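Conserved hypothetical protein (Pseudomonas aeruginosa PAO1, PDB 1TE5) is of unknown function but is predicted to be a class II glutamine amidotransferase of the Ntn-hydrolase type, which would release ammonia from glutamine. Local coordinates at residues F105-Q110 against G168-L173; H92-E97 against D128-F133; S8-T13 against D218-V223. All coordinates share one frame; numbering follows the deposited sequence.

Overall arrangement
Contacts 1 and 2 adjoin, their centres about 10 Å apart, and both reach one six-stranded antiparallel sheet, in which strand 101-108 lies between 94-98 and 171-175. Along the chain they interlock, in the order 92-97, 105-110, 128-133, 168-173, and helix 128-143 packs where they meet. Contact 3 pairs residues 8-9 with 220-223 in the seven-stranded sheet, before the chain passes into a separate four-stranded one; its centre lies about 24 Å and 25 Å from those of contacts 1 and 2, on the opposite side of the chain's centre. It brings the N-terminal strand region against a strand late in the chain, enclosing both others, consistent with the layered architecture of Ntn hydrolases.

Contact 1: residues F105-Q110 against G168-L173; sequences FAHNGQ and GVFNAL
His107 reaches across to Val169 with its ring tip: NE2 donates to Val169 O at 3.1 Å, almost straight at 172° and within the ring plane. Over one face of the same imidazole comes Phe170, whose CD1 sits 3.4 Å above the plane, displaced toward the rim; the two side chains cross at about a right angle, and their rings are inclined rather than stacked. Farther along, Phe170 CZ meets Phe105 CZ at 3.6 Å, lying near the plane of the Phe105 ring. Asn108 O is gripped twice by one residue, from Asn171 N at 3.1 Å in the carbonyl plane and from Asn171 ND2 at 3.3 Å, the amide nitrogen standing above that plane. CG of Asn171 is anti to its own carbonyl carbon (chi1 -60°), which sets CG beside the backbone N; from there ND2 and the backbone N both reach Asn108 O. Asn108 N returns a bond to Asn171 O at 2.9 Å. These belong to an antiparallel ladder in which Ala106-Leu173 and Asn108-Asn171 are hydrogen-bonded pairs and His107-Ala172 a non-hydrogen-bonded one. Beyond it, Gly109 and Gly168 adopt positive phi angles suited to glycine, and a weak bond joins Val169 N to Gln110 O. In the second shell Ser129 OG bonds His107 ND1, the backbone N atoms of Ser185 and Ser186 hold Asn171 OD1, and Phe133 lies nearly parallel to the Phe105 ring. His107-Asn108-Gly109 matches the family motif whose Asn and Gly build the oxyanion hole in relatives such as glutamine PRPP amidotransferase. Bonds at both ring nitrogens fix the rotation of His107, and the paired donors on Asn108 O hold the backbone of that probable site in place.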
# COMPACT_ATOMS: atom_id res chain seq x y z
N PHE A 105 -2.74 -4.91 9.92
CA PHE A 105 -2.28 -5.72 11.03
C PHE A 105 -0.81 -5.48 11.41
O PHE A 105 0.07 -5.41 10.55
CB PHE A 105 -2.49 -7.19 10.65
CG PHE A 105 -2.04 -8.19 11.68
CD1 PHE A 105 -2.92 -8.67 12.64
CD2 PHE A 105 -0.75 -8.73 11.63
CE1 PHE A 105 -2.53 -9.68 13.53
CE2 PHE A 105 -0.36 -9.74 12.52
CZ PHE A 105 -1.26 -10.21 13.47
N ALA A 106 -0.55 -5.35 12.71
CA ALA A 106 0.80 -5.16 13.20
C ALA A 106 0.96 -6.07 14.42
O ALA A 106 0.11 -6.06 15.32
CB ALA A 106 1.03 -3.71 13.57
N HIS A 107 2.02 -6.86 14.43
CA HIS A 107 2.28 -7.79 15.52
C HIS A 107 3.70 -7.67 16.10
O HIS A 107 4.69 -7.58 15.36
CB HIS A 107 2.05 -9.20 14.98
CG HIS A 107 2.67 -10.27 15.84
ND1 HIS A 107 3.38 -11.33 15.31
CD2 HIS A 107 2.69 -10.43 17.18
CE1 HIS A 107 3.81 -12.10 16.30
NE2 HIS A 107 3.40 -11.58 17.44
N ASN A 108 3.77 -7.64 17.42
CA ASN A 108 5.04 -7.56 18.13
C ASN A 108 5.14 -8.81 18.98
O ASN A 108 4.24 -9.11 19.76
CB ASN A 108 5.08 -6.33 19.03
CG ASN A 108 6.31 -6.30 19.91
OD1 ASN A 108 6.22 -6.37 21.14
ND2 ASN A 108 7.48 -6.22 19.28
N GLY A 109 6.22 -9.57 18.80
CA GLY A 109 6.39 -10.78 19.58
C GLY A 109 6.82 -11.94 18.70
O GLY A 109 6.98 -11.78 17.49
N GLN A 110 7.01 -13.10 19.30
CA GLN A 110 7.44 -14.28 18.56
C GLN A 110 6.55 -15.49 18.82
O GLN A 110 6.14 -15.74 19.96
CB GLN A 110 8.88 -14.63 18.93
CG GLN A 110 9.86 -13.47 18.80
CD GLN A 110 11.25 -13.85 19.26
OE1 GLN A 110 11.42 -14.70 20.13
NE2 GLN A 110 12.26 -13.21 18.67
N GLY A 168 3.33 -18.20 22.06
CA GLY A 168 4.33 -17.15 22.16
C GLY A 168 3.75 -15.79 22.48
O GLY A 168 2.61 -15.68 22.91
N VAL A 169 4.57 -14.74 22.31
CA VAL A 169 4.13 -13.37 22.57
C VAL A 169 3.28 -12.88 21.40
O VAL A 169 3.72 -12.93 20.24
CB VAL A 169 5.33 -12.40 22.72
CG1 VAL A 169 4.83 -10.96 22.90
CG2 VAL A 169 6.21 -12.82 23.89
N PHE A 170 2.08 -12.40 21.69
CA PHE A 170 1.22 -11.90 20.63
C PHE A 170 0.55 -10.57 20.94
O PHE A 170 -0.61 -10.52 21.34
CB PHE A 170 0.17 -12.94 20.23
CG PHE A 170 -0.52 -12.62 18.93
CD1 PHE A 170 0.15 -12.78 17.72
CD2 PHE A 170 -1.83 -12.16 18.91
CE1 PHE A 170 -0.48 -12.47 16.51
CE2 PHE A 170 -2.46 -11.85 17.72
CZ PHE A 170 -1.79 -12.01 16.51
N ASN A 171 1.31 -9.49 20.78
CA ASN A 171 0.78 -8.15 20.99
C ASN A 171 0.40 -7.76 19.57
O ASN A 171 1.21 -7.92 18.65
CB ASN A 171 1.87 -7.22 21.53
CG ASN A 171 2.43 -7.70 22.85
OD1 ASN A 171 1.74 -7.70 23.87
ND2 ASN A 171 3.69 -8.14 22.84
N ALA A 172 -0.83 -7.31 19.36
CA ALA A 172 -1.26 -6.97 18.01
C ALA A 172 -2.21 -5.79 17.90
O ALA A 172 -2.87 -5.41 18.87
CB ALA A 172 -1.87 -8.19 17.34
N LEU A 173 -2.22 -5.19 16.72
CA LEU A 173 -3.10 -4.07 16.41
C LEU A 173 -3.76 -4.44 15.08
O LEU A 173 -3.08 -4.84 14.13
CB LEU A 173 -2.32 -2.77 16.24
CG LEU A 173 -1.40 -2.28 17.36
CD1 LEU A 173 -0.75 -0.99 16.92
CD2 LEU A 173 -2.19 -2.10 18.66

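Contact 2: residues H92-E97 against D128-F133; sequences HPFIRE and DSEAAF
Glu130 lies across Phe94 from its first carbon onward. Its CB sits over the centre of the phenyl ring, 3.9 Å from the centroid and 11° off the normal, a CH-pi contact. CG, anti to the backbone N (chi1 -175°), starts an extended chain that crosses the Phe94 side chain at about a right angle. Glu130 CD then comes near Phe94 CD2 and CE2, and the carboxylate stacks almost flat on the ring, with OE1 3.7 Å from Phe94 CE2. At the tip, OE2 takes a salt bridge from Arg96 NH1 at 2.9 Å, met on its anti side with the guanidinium turned nearly perpendicular to the carboxylate. Both oxygens have further donors, Val124 N on OE2 and Gly125 N on OE1, so the buried acid is held by backbone as well as by charge. Arg96 is steadied in turn by NE, which bonds Ile95 O at 3.2 Å. Flanking Glu130 on the helix, Phe133 brings CD1 to 3.6 Å from Phe94 CB and its CE1 to 3.4 Å from Phe94 O. Ser129 OG pairs with His92 NE2 at 2.8 Å, and His107 ND1 is its other partner; Phe94 CE1 lies over the centre of the His92 imidazole. Strand 94-98, an outer strand of its sheet within this chain, is thus packed against the first turns of helix 128-143, the two running roughly parallel. The dimer interface is close by: Tyr102 of the second subunit packs on Glu130, and Arg122 N of the second subunit bonds Glu97 OE2. A cation and two amide N-H groups converging on one carboxylate would favour the ionised form of Glu130, while Ser129, shared by two imidazoles, links strand, loop and helix.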
# COMPACT_ATOMS: atom_id res chain seq x y z
N HIS A 92 6.30 -5.08 8.61
CA HIS A 92 4.97 -4.73 9.12
C HIS A 92 4.72 -3.25 8.85
O HIS A 92 5.65 -2.47 8.73
CB HIS A 92 4.90 -4.88 10.65
CG HIS A 92 5.15 -6.26 11.16
ND1 HIS A 92 6.17 -7.06 10.68
CD2 HIS A 92 4.56 -6.95 12.15
CE1 HIS A 92 6.19 -8.19 11.37
NE2 HIS A 92 5.22 -8.15 12.26
N PRO A 93 3.44 -2.84 8.80
CA PRO A 93 2.25 -3.68 8.97
C PRO A 93 1.81 -4.34 7.65
O PRO A 93 2.36 -4.05 6.60
CB PRO A 93 1.22 -2.69 9.50
CG PRO A 93 1.61 -1.41 8.85
CD PRO A 93 3.11 -1.42 8.97
N PHE A 94 0.82 -5.24 7.73
CA PHE A 94 0.31 -5.94 6.55
C PHE A 94 -1.14 -5.54 6.24
O PHE A 94 -1.92 -5.27 7.15
CB PHE A 94 0.41 -7.46 6.74
CG PHE A 94 1.80 -7.93 7.03
CD1 PHE A 94 2.18 -8.29 8.32
CD2 PHE A 94 2.75 -8.01 6.01
CE1 PHE A 94 3.48 -8.72 8.58
CE2 PHE A 94 4.05 -8.44 6.26
CZ PHE A 94 4.42 -8.80 7.55
N ILE A 95 -1.47 -5.48 4.95
CA ILE A 95 -2.81 -5.10 4.52
C ILE A 95 -3.47 -6.18 3.67
O ILE A 95 -2.81 -6.88 2.91
CB ILE A 95 -2.78 -3.79 3.68
CG1 ILE A 95 -2.03 -2.69 4.44
CG2 ILE A 95 -4.20 -3.33 3.35
CD1 ILE A 95 -1.97 -1.40 3.69
N ARG A 96 -4.79 -6.30 3.81
CA ARG A 96 -5.58 -7.27 3.05
C ARG A 96 -7.05 -6.89 3.16
O ARG A 96 -7.51 -6.55 4.24
CB ARG A 96 -5.34 -8.69 3.56
CG ARG A 96 -5.09 -9.69 2.45
CD ARG A 96 -4.05 -10.74 2.80
NE ARG A 96 -2.77 -10.07 2.98
CZ ARG A 96 -1.59 -10.64 2.79
NH1 ARG A 96 -0.49 -9.94 2.99
NH2 ARG A 96 -1.49 -11.90 2.40
N GLU A 97 -7.76 -6.89 2.03
CA GLU A 97 -9.18 -6.54 2.08
C GLU A 97 -10.08 -7.72 2.38
O GLU A 97 -9.86 -8.83 1.90
CB GLU A 97 -9.64 -5.82 0.80
CG GLU A 97 -9.97 -6.72 -0.39
CD GLU A 97 -11.46 -7.09 -0.50
OE1 GLU A 97 -12.31 -6.60 0.27
OE2 GLU A 97 -11.76 -7.90 -1.39
N ASP A 128 5.99 -14.93 10.75
CA ASP A 128 4.97 -15.66 11.50
C ASP A 128 3.83 -14.67 11.69
O ASP A 128 2.67 -15.06 11.82
CB ASP A 128 5.50 -16.11 12.86
CG ASP A 128 6.28 -17.43 12.80
OD1 ASP A 128 6.26 -18.13 11.75
OD2 ASP A 128 6.91 -17.79 13.82
N SER A 129 4.18 -13.39 11.74
CA SER A 129 3.20 -12.32 11.91
C SER A 129 2.16 -12.33 10.79
O SER A 129 0.96 -12.23 11.04
CB SER A 129 3.89 -10.96 11.94
OG SER A 129 4.76 -10.84 13.05
N GLU A 130 2.63 -12.43 9.54
CA GLU A 130 1.75 -12.43 8.38
C GLU A 130 0.94 -13.73 8.29
O GLU A 130 -0.18 -13.73 7.79
CB GLU A 130 2.56 -12.21 7.10
CG GLU A 130 1.71 -12.08 5.86
CD GLU A 130 2.51 -11.74 4.63
OE1 GLU A 130 3.76 -11.77 4.70
OE2 GLU A 130 1.88 -11.44 3.60
N ALA A 131 1.55 -14.83 8.71
CA ALA A 131 0.88 -16.12 8.70
C ALA A 131 -0.28 -16.05 9.70
O ALA A 131 -1.34 -16.63 9.47
CB ALA A 131 1.86 -17.22 9.10
N ALA A 132 -0.05 -15.33 10.80
CA ALA A 132 -1.06 -15.14 11.84
C ALA A 132 -2.16 -14.23 11.33
O ALA A 132 -3.33 -14.45 11.64
CB ALA A 132 -0.43 -14.54 13.09
N PHE A 133 -1.78 -13.19 10.59
CA PHE A 133 -2.73 -12.23 10.03
C PHE A 133 -3.72 -12.91 9.08
O PHE A 133 -4.94 -12.71 9.17
CB PHE A 133 -1.99 -11.12 9.28
CG PHE A 133 -2.90 -10.04 8.72
CD1 PHE A 133 -2.52 -9.33 7.59
CD2 PHE A 133 -4.11 -9.74 9.34
CE1 PHE A 133 -3.34 -8.31 7.08
CE2 PHE A 133 -4.94 -8.72 8.85
CZ PHE A 133 -4.55 -8.00 7.71

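Contact 3: residues S8-T13 against D218-V223; sequences SANVPT and DDVVTV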
# COMPACT_ATOMS: atom_id res chain seq x y z
N SER A 8 -6.44 6.15 17.31
CA SER A 8 -7.84 6.14 16.94
C SER A 8 -8.34 7.51 17.39
O SER A 8 -8.12 7.90 18.54
CB SER A 8 -8.56 5.02 17.70
OG SER A 8 -9.94 5.03 17.44
N ALA A 9 -8.89 8.27 16.46
CA ALA A 9 -9.40 9.61 16.76
C ALA A 9 -10.80 9.78 16.18
O ALA A 9 -11.24 8.98 15.35
CB ALA A 9 -8.47 10.66 16.19
N ASN A 10 -11.51 10.82 16.64
CA ASN A 10 -12.86 11.08 16.13
C ASN A 10 -12.95 12.21 15.10
O ASN A 10 -14.04 12.60 14.68
CB ASN A 10 -13.87 11.25 17.28
CG ASN A 10 -13.61 12.47 18.14
OD1 ASN A 10 -12.73 13.28 17.86
ND2 ASN A 10 -14.41 12.63 19.18
N VAL A 11 -11.78 12.70 14.68
CA VAL A 11 -11.64 13.74 13.68
C VAL A 11 -10.29 13.47 13.03
O VAL A 11 -9.43 12.84 13.65
CB VAL A 11 -11.58 15.15 14.30
CG1 VAL A 11 -12.94 15.61 14.72
CG2 VAL A 11 -10.61 15.18 15.48
N PRO A 12 -10.12 13.84 11.75
CA PRO A 12 -8.81 13.59 11.12
C PRO A 12 -7.73 14.46 11.80
O PRO A 12 -7.74 15.68 11.65
CB PRO A 12 -9.05 13.99 9.67
CG PRO A 12 -10.53 13.72 9.48
CD PRO A 12 -11.10 14.28 10.75
N THR A 13 -6.81 13.84 12.53
CA THR A 13 -5.77 14.60 13.24
C THR A 13 -4.36 14.45 12.68
O THR A 13 -4.01 13.42 12.08
CB THR A 13 -5.75 14.32 14.79
OG1 THR A 13 -4.82 13.28 15.10
CG2 THR A 13 -7.12 13.93 15.29
N ASP A 218 -14.65 19.12 20.65
CA ASP A 218 -15.12 17.76 20.93
C ASP A 218 -14.13 16.68 20.50
O ASP A 218 -14.51 15.53 20.37
CB ASP A 218 -16.47 17.51 20.25
CG ASP A 218 -17.46 18.61 20.50
OD1 ASP A 218 -17.82 19.32 19.54
OD2 ASP A 218 -17.88 18.77 21.67
N ASP A 219 -12.88 17.06 20.29
CA ASP A 219 -11.86 16.10 19.89
C ASP A 219 -11.53 15.05 20.95
O ASP A 219 -11.49 15.33 22.15
CB ASP A 219 -10.56 16.81 19.51
CG ASP A 219 -10.64 17.51 18.18
OD1 ASP A 219 -9.56 17.79 17.61
OD2 ASP A 219 -11.75 17.77 17.68
N VAL A 220 -11.29 13.83 20.49
CA VAL A 220 -10.90 12.74 21.36
C VAL A 220 -9.90 11.94 20.52
O VAL A 220 -10.23 11.48 19.42
CB VAL A 220 -12.09 11.82 21.78
CG1 VAL A 220 -11.59 10.66 22.66
CG2 VAL A 220 -13.15 12.61 22.52
N VAL A 221 -8.66 11.86 21.00
CA VAL A 221 -7.62 11.12 20.29
C VAL A 221 -6.86 10.22 21.25
O VAL A 221 -6.38 10.66 22.29
CB VAL A 221 -6.68 12.06 19.47
CG1 VAL A 221 -7.02 13.52 19.69
CG2 VAL A 221 -5.22 11.79 19.79
N THR A 222 -6.80 8.94 20.89
CA THR A 222 -6.12 7.93 21.69
C THR A 222 -4.89 7.38 21.00
O THR A 222 -4.92 7.06 19.82
CB THR A 222 -7.06 6.76 21.99
OG1 THR A 222 -8.10 7.22 22.85
CG2 THR A 222 -6.30 5.61 22.66
N VAL A 223 -3.80 7.31 21.75
CA VAL A 223 -2.55 6.79 21.23
C VAL A 223 -2.28 5.48 21.95
O VAL A 223 -2.54 5.36 23.15
CB VAL A 223 -1.38 7.77 21.49
CG1 VAL A 223 -0.09 7.23 20.86
CG2 VAL A 223 -1.73 9.15 20.93
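Ser8 and Thr222 form the regular, tightly bonded end of this contact, an antiparallel hydrogen-bonded pair: Thr222 N reaches Ser8 O at 2.9 Å and Ser8 N reaches Thr222 O at 3.1 Å. Next comes a non-hydrogen-bonded pair, in which Ala9 CB touches Val221 CB at 4.0 Å. Asn10 N then bonds Val220 O, nearly along the C=O axis. Here the ladder gives way to a side chain. With chi1 at 65°, Asn10 CG lies between its own N and carbonyl carbon. Its OD1 accepts from Val220 N at 3.0 Å, the donor standing above the carbonyl plane, while ND2 donates to Asp218 O at 3.1 Å. One carboxamide thus stands in for the backbone just where the chain turns a corner at Asn10 and Val11. Strand 4-9, between 73-80 and 220-225 in the seven-stranded sheet, passes there into strand 12-19 of a separate four-stranded sheet, so the contact sits at the junction of the two. On the strand side polar groups are buried but satisfied: Ser8 OG bonds Gly249 N, Thr222 OG1 bonds Gly249 O and Thr192, and Trp246 packs on both residues. At the corner itself Val11 crosses the Asp219 side chain at about a right angle, with Val11 CG2 3.5 Å from Asp219 OD1, a van der Waals touch of a methyl group; the carboxylate's hydrogen bonds go to Thr215 N and Thr216 OG1. The fit is looser elsewhere: Thr13 CG2 approaches Val221 CG1 at only 4.4 Å, and the exposed Asp218 turns its carboxylate away.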